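Local coordinates for protein Csc2 (Thermofilum pendens, PDB 4TXD) that probably binds CRISPR RNA as the zinc-containing Cas7-family backbone subunit of a type I-D interference complex, at residues L33-R45 with E246-T258. Sequence-based numbering, arbitrary orientation.
Sequences LRPYLRSIGDKDR and ELVDLTEPELVAT
R45 and E254 meet in a salt bridge, with R45 NH2 2.8 Å from E254 OE2. The bond is fairly straight at 161°, and the carboxylate oxygen lies at the guanidinium edge, close to its plane. S350 also bonds E254 OE2, R196 pairs with OE1, and D353 takes R45 NH1, so both charges have further partners. The methyl CG2 of T251 sits 3.5 Å above the centre of the R45 guanidinium plane.

R34 makes a second salt bridge, R34 NE to E252 OE1 at 2.7 Å, with the two flat groups turned 44° apart. Weak bonds from R34 NH1 reach both oxygens of E252, and D23 pairs with the same nitrogen. E252 CG is anti to the backbone N (chi1 172°), and its extended chain carries the carboxylate out to R34. A leucine in place of R34 would probably leave E252 without its charge partner in this contact and D23 without this mate.

The R38 side chain bends at chi2 and chi3 and runs beside D249. Its NH2 bonds D249 OD1 only weakly and also reaches F47 O, while K49 N holds that same D249 oxygen. R38 NH1 adds a salt bridge to D42.

Between the backbones, R38 N donates to L250 O in a nearly straight bond of 2.9 Å. T251 CA makes a CA-H...O contact of 3.3 Å with R38 O.

Apolar side chains fill in around these bonds. L37 CD1 rests 3.7 Å from E252 CA, and L33 CD1 meets L255 CD2 at 4.0 Å. I40 CD1 approaches P253 CG.

T251 N donates to E254 OE1, and E254 N bonds weakly back to T251 OG1, which S350 also bonds. This is a capping box at the start of helix 252-263. The loop before strand 52-61 thus packs against a capped helix N-terminus that follows strand 240-247 of the central antiparallel sheet.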
loop_
_atom_site.group_PDB
_atom_site.type_symbol
_atom_site.label_atom_id
_atom_site.label_comp_id
_atom_site.label_asym_id
_atom_site.label_seq_id
_atom_site.Cartn_x
_atom_site.Cartn_y
_atom_site.Cartn_z
ATOM N N LEU A 33 -6.403 -15.936 -9.882
ATOM C CA LEU A 33 -6.693 -15.211 -8.661
ATOM C C LEU A 33 -8.185 -15.021 -8.407
ATOM O O LEU A 33 -8.603 -14.909 -7.305
ATOM C CB LEU A 33 -6.026 -13.841 -8.698
ATOM C CG LEU A 33 -4.519 -13.753 -8.476
ATOM C CD1 LEU A 33 -4.104 -12.330 -8.286
ATOM C CD2 LEU A 33 -4.093 -14.574 -7.300
ATOM N N ARG A 34 -8.968 -14.989 -9.469
ATOM C CA ARG A 34 -10.392 -14.637 -9.403
ATOM C C ARG A 34 -11.212 -15.306 -8.313
ATOM O O ARG A 34 -11.956 -14.661 -7.617
ATOM C CB ARG A 34 -11.060 -14.866 -10.753
ATOM C CG ARG A 34 -10.845 -13.769 -11.760
ATOM C CD ARG A 34 -12.148 -13.189 -12.283
ATOM N NE ARG A 34 -11.940 -11.920 -12.957
ATOM C CZ ARG A 34 -11.315 -11.818 -14.108
ATOM N NH1 ARG A 34 -11.143 -10.649 -14.680
ATOM N NH2 ARG A 34 -10.884 -12.900 -14.692
ATOM N N PRO A 35 -11.036 -16.686 -8.220
ATOM C CA PRO A 35 -11.832 -17.309 -7.157
ATOM C C PRO A 35 -11.600 -16.718 -5.776
ATOM O O PRO A 35 -12.428 -16.860 -4.931
ATOM C CB PRO A 35 -11.333 -18.734 -7.123
ATOM C CG PRO A 35 -10.964 -19.031 -8.489
ATOM C CD PRO A 35 -10.250 -17.826 -8.912
ATOM N N TYR A 36 -10.455 -16.110 -5.560
ATOM C CA TYR A 36 -10.089 -15.594 -4.268
ATOM C C TYR A 36 -10.493 -14.159 -4.042
ATOM O O TYR A 36 -10.287 -13.655 -2.998
ATOM C CB TYR A 36 -8.584 -15.689 -4.085
ATOM C CG TYR A 36 -8.024 -17.069 -4.115
ATOM C CD1 TYR A 36 -7.664 -17.658 -5.292
ATOM C CD2 TYR A 36 -7.824 -17.761 -2.961
ATOM C CE1 TYR A 36 -7.143 -18.915 -5.321
ATOM C CE2 TYR A 36 -7.299 -19.015 -2.972
ATOM C CZ TYR A 36 -6.966 -19.588 -4.160
ATOM O OH TYR A 36 -6.439 -20.831 -4.156
ATOM N N LEU A 37 -11.037 -13.500 -5.038
ATOM C CA LEU A 37 -11.395 -12.103 -4.926
ATOM C C LEU A 37 -12.862 -11.891 -4.571
ATOM O O LEU A 37 -13.676 -12.708 -4.863
ATOM C CB LEU A 37 -11.096 -11.378 -6.218
ATOM C CG LEU A 37 -9.650 -11.316 -6.690
ATOM C CD1 LEU A 37 -9.557 -10.710 -8.060
ATOM C CD2 LEU A 37 -8.781 -10.555 -5.718
ATOM N N ARG A 38 -13.181 -10.776 -3.958
ATOM C CA ARG A 38 -14.554 -10.480 -3.608
ATOM C C ARG A 38 -15.227 -9.778 -4.754
ATOM O O ARG A 38 -14.586 -9.205 -5.555
ATOM C CB ARG A 38 -14.629 -9.620 -2.353
ATOM C CG ARG A 38 -13.692 -10.017 -1.239
ATOM C CD ARG A 38 -14.056 -11.349 -0.640
ATOM N NE ARG A 38 -15.387 -11.326 -0.102
ATOM C CZ ARG A 38 -15.678 -11.103 1.167
ATOM N NH1 ARG A 38 -16.927 -11.111 1.554
ATOM N NH2 ARG A 38 -14.739 -10.887 2.050
ATOM N N SER A 39 -16.540 -9.839 -4.803
ATOM C CA SER A 39 -17.308 -9.203 -5.869
ATOM C C SER A 39 -17.961 -7.932 -5.371
ATOM O O SER A 39 -18.498 -7.901 -4.260
ATOM C CB SER A 39 -18.388 -10.147 -6.410
ATOM O OG SER A 39 -17.863 -11.434 -6.666
ATOM N N ILE A 40 -17.917 -6.887 -6.190
ATOM C CA ILE A 40 -18.661 -5.667 -5.901
ATOM C C ILE A 40 -20.139 -6.030 -5.749
ATOM O O ILE A 40 -20.683 -6.787 -6.552
ATOM C CB ILE A 40 -18.480 -4.606 -7.006
ATOM C CG1 ILE A 40 -16.996 -4.262 -7.181
ATOM C CG2 ILE A 40 -19.271 -3.348 -6.682
ATOM C CD1 ILE A 40 -16.705 -3.350 -8.377
ATOM N N GLY A 41 -20.768 -5.527 -4.693
ATOM C CA GLY A 41 -22.192 -5.730 -4.495
ATOM C C GLY A 41 -22.532 -6.913 -3.611
ATOM O O GLY A 41 -23.689 -7.081 -3.224
ATOM N N ASP A 42 -21.539 -7.746 -3.308
ATOM C CA ASP A 42 -21.742 -8.861 -2.388
ATOM C C ASP A 42 -22.280 -8.349 -1.058
ATOM O O ASP A 42 -21.721 -7.425 -0.466
ATOM C CB ASP A 42 -20.442 -9.638 -2.170
ATOM C CG ASP A 42 -20.561 -10.684 -1.063
ATOM O OD1 ASP A 42 -21.683 -11.192 -0.834
ATOM O OD2 ASP A 42 -19.532 -11.003 -0.423
ATOM N N LYS A 43 -23.371 -8.955 -0.599
ATOM C CA LYS A 43 -23.990 -8.563 0.661
ATOM C C LYS A 43 -23.020 -8.691 1.842
ATOM O O LYS A 43 -23.109 -7.939 2.819
ATOM C CB LYS A 43 -25.247 -9.406 0.920
ATOM N N ASP A 44 -22.085 -9.630 1.740
ATOM C CA ASP A 44 -21.192 -9.943 2.849
ATOM C C ASP A 44 -19.773 -9.368 2.728
ATOM O O ASP A 44 -18.850 -9.908 3.332
ATOM C CB ASP A 44 -21.101 -11.461 3.008
ATOM C CG ASP A 44 -22.434 -12.090 3.375
ATOM O OD1 ASP A 44 -23.182 -11.475 4.167
ATOM O OD2 ASP A 44 -22.735 -13.195 2.869
ATOM N N ARG A 45 -19.591 -8.293 1.994
ATOM C CA ARG A 45 -18.281 -7.700 1.819
ATOM C C ARG A 45 -17.535 -7.418 3.089
ATOM O O ARG A 45 -16.353 -7.469 3.106
ATOM C CB ARG A 45 -18.366 -6.417 1.027
ATOM C CG ARG A 45 -18.404 -6.701 -0.434
ATOM C CD ARG A 45 -17.922 -5.580 -1.263
ATOM N NE ARG A 45 -16.516 -5.336 -1.121
ATOM C CZ ARG A 45 -15.919 -4.294 -1.667
ATOM N NH1 ARG A 45 -16.617 -3.458 -2.376
ATOM N NH2 ARG A 45 -14.652 -4.092 -1.494
ATOM N N GLU A 246 0.444 -8.533 2.243
ATOM C CA GLU A 246 -0.702 -9.436 2.189
ATOM C C GLU A 246 -1.973 -8.632 1.905
ATOM O O GLU A 246 -2.263 -7.642 2.582
ATOM C CB GLU A 246 -0.834 -10.232 3.491
ATOM C CG GLU A 246 0.235 -11.304 3.636
ATOM C CD GLU A 246 0.040 -12.152 4.878
ATOM O OE1 GLU A 246 -1.017 -12.015 5.536
ATOM O OE2 GLU A 246 0.947 -12.947 5.203
ATOM N N LEU A 247 -2.695 -9.044 0.868
ATOM C CA LEU A 247 -3.890 -8.344 0.398
ATOM C C LEU A 247 -5.088 -9.243 0.671
ATOM O O LEU A 247 -5.137 -10.362 0.177
ATOM C CB LEU A 247 -3.789 -8.011 -1.097
ATOM C CG LEU A 247 -2.968 -6.779 -1.492
ATOM C CD1 LEU A 247 -1.539 -6.828 -0.951
ATOM C CD2 LEU A 247 -2.954 -6.603 -3.016
ATOM N N VAL A 248 -6.024 -8.776 1.491
ATOM C CA VAL A 248 -7.153 -9.618 1.893
ATOM C C VAL A 248 -8.498 -8.955 1.587
ATOM O O VAL A 248 -8.632 -7.734 1.678
ATOM C CB VAL A 248 -7.098 -9.966 3.412
ATOM C CG1 VAL A 248 -5.862 -10.788 3.729
ATOM C CG2 VAL A 248 -7.099 -8.712 4.246
ATOM N N ASP A 249 -9.477 -9.772 1.209
ATOM C CA ASP A 249 -10.857 -9.327 1.002
ATOM C C ASP A 249 -10.986 -8.169 0.022
ATOM O O ASP A 249 -11.861 -7.313 0.167
ATOM C CB ASP A 249 -11.489 -8.952 2.347
ATOM C CG ASP A 249 -11.596 -10.139 3.273
ATOM O OD1 ASP A 249 -11.827 -11.253 2.761
ATOM O OD2 ASP A 249 -11.431 -9.970 4.499
ATOM N N LEU A 250 -10.112 -8.147 -0.982
ATOM C CA LEU A 250 -10.194 -7.147 -2.031
ATOM C C LEU A 250 -11.018 -7.648 -3.207
ATOM O O LEU A 250 -11.066 -8.847 -3.481
ATOM C CB LEU A 250 -8.796 -6.757 -2.541
ATOM C CG LEU A 250 -7.802 -6.159 -1.547
ATOM C CD1 LEU A 250 -6.576 -5.688 -2.295
ATOM C CD2 LEU A 250 -8.442 -5.002 -0.784
ATOM N N THR A 251 -11.659 -6.711 -3.893
ATOM C CA THR A 251 -12.218 -6.967 -5.222
ATOM C C THR A 251 -11.126 -6.865 -6.281
ATOM O O THR A 251 -10.034 -6.378 -6.000
ATOM C CB THR A 251 -13.312 -5.968 -5.569
ATOM O OG1 THR A 251 -12.736 -4.663 -5.620
ATOM C CG2 THR A 251 -14.432 -5.986 -4.508
ATOM N N GLU A 252 -11.444 -7.268 -7.494
ATOM C CA GLU A 252 -10.552 -7.168 -8.608
ATOM C C GLU A 252 -9.979 -5.785 -8.823
ATOM O O GLU A 252 -8.799 -5.652 -8.858
ATOM C CB GLU A 252 -11.197 -7.723 -9.877
ATOM C CG GLU A 252 -10.414 -7.493 -11.141
ATOM C CD GLU A 252 -10.843 -8.395 -12.287
ATOM O OE1 GLU A 252 -11.564 -9.369 -12.092
ATOM O OE2 GLU A 252 -10.414 -8.132 -13.394
ATOM N N PRO A 253 -10.783 -4.752 -8.945
ATOM C CA PRO A 253 -10.154 -3.448 -9.181
ATOM C C PRO A 253 -9.371 -2.893 -7.987
ATOM O O PRO A 253 -8.447 -2.092 -8.169
ATOM C CB PRO A 253 -11.338 -2.529 -9.510
ATOM C CG PRO A 253 -12.528 -3.212 -8.975
ATOM C CD PRO A 253 -12.255 -4.680 -9.023
ATOM N N GLU A 254 -9.750 -3.288 -6.780
ATOM C CA GLU A 254 -9.006 -2.867 -5.599
ATOM C C GLU A 254 -7.607 -3.501 -5.620
ATOM O O GLU A 254 -6.594 -2.821 -5.393
ATOM C CB GLU A 254 -9.778 -3.240 -4.336
ATOM C CG GLU A 254 -11.048 -2.403 -4.164
ATOM C CD GLU A 254 -11.964 -2.915 -3.058
ATOM O OE1 GLU A 254 -11.659 -3.950 -2.429
ATOM O OE2 GLU A 254 -13.002 -2.269 -2.832
ATOM N N LEU A 255 -7.566 -4.792 -5.917
ATOM C CA LEU A 255 -6.308 -5.506 -6.039
ATOM C C LEU A 255 -5.408 -4.909 -7.116
ATOM O O LEU A 255 -4.234 -4.631 -6.872
ATOM C CB LEU A 255 -6.545 -6.978 -6.355
ATOM C CG LEU A 255 -5.221 -7.663 -6.723
ATOM C CD1 LEU A 255 -4.651 -8.380 -5.526
ATOM C CD2 LEU A 255 -5.387 -8.602 -7.883
ATOM N N VAL A 256 -5.955 -4.730 -8.312
ATOM C CA VAL A 256 -5.153 -4.224 -9.417
ATOM C C VAL A 256 -4.684 -2.808 -9.148
ATOM O O VAL A 256 -3.520 -2.483 -9.405
ATOM C CB VAL A 256 -5.921 -4.276 -10.752
ATOM C CG1 VAL A 256 -5.094 -3.605 -11.861
ATOM C CG2 VAL A 256 -6.236 -5.728 -11.100
ATOM N N ALA A 257 -5.566 -1.964 -8.613
ATOM C CA ALA A 257 -5.171 -0.595 -8.283
ATOM C C ALA A 257 -4.103 -0.566 -7.180
ATOM O O ALA A 257 -3.250 0.323 -7.159
ATOM C CB ALA A 257 -6.386 0.235 -7.858
ATOM N N THR A 258 -4.159 -1.530 -6.266
ATOM C CA THR A 258 -3.164 -1.576 -5.198
ATOM C C THR A 258 -1.804 -1.954 -5.795
ATOM O O THR A 258 -0.804 -1.285 -5.539
ATOM C CB THR A 258 -3.593 -2.550 -4.084
ATOM O OG1 THR A 258 -4.767 -2.023 -3.460
ATOM C CG2 THR A 258 -2.503 -2.708 -3.018
HETATM O O HOH W 1 -9.578 -11.199 -1.792
HETATM O O HOH W 2 -13.880 -8.576 -7.913
HETATM O O HOH W 3 -14.646 -6.772 0.759
#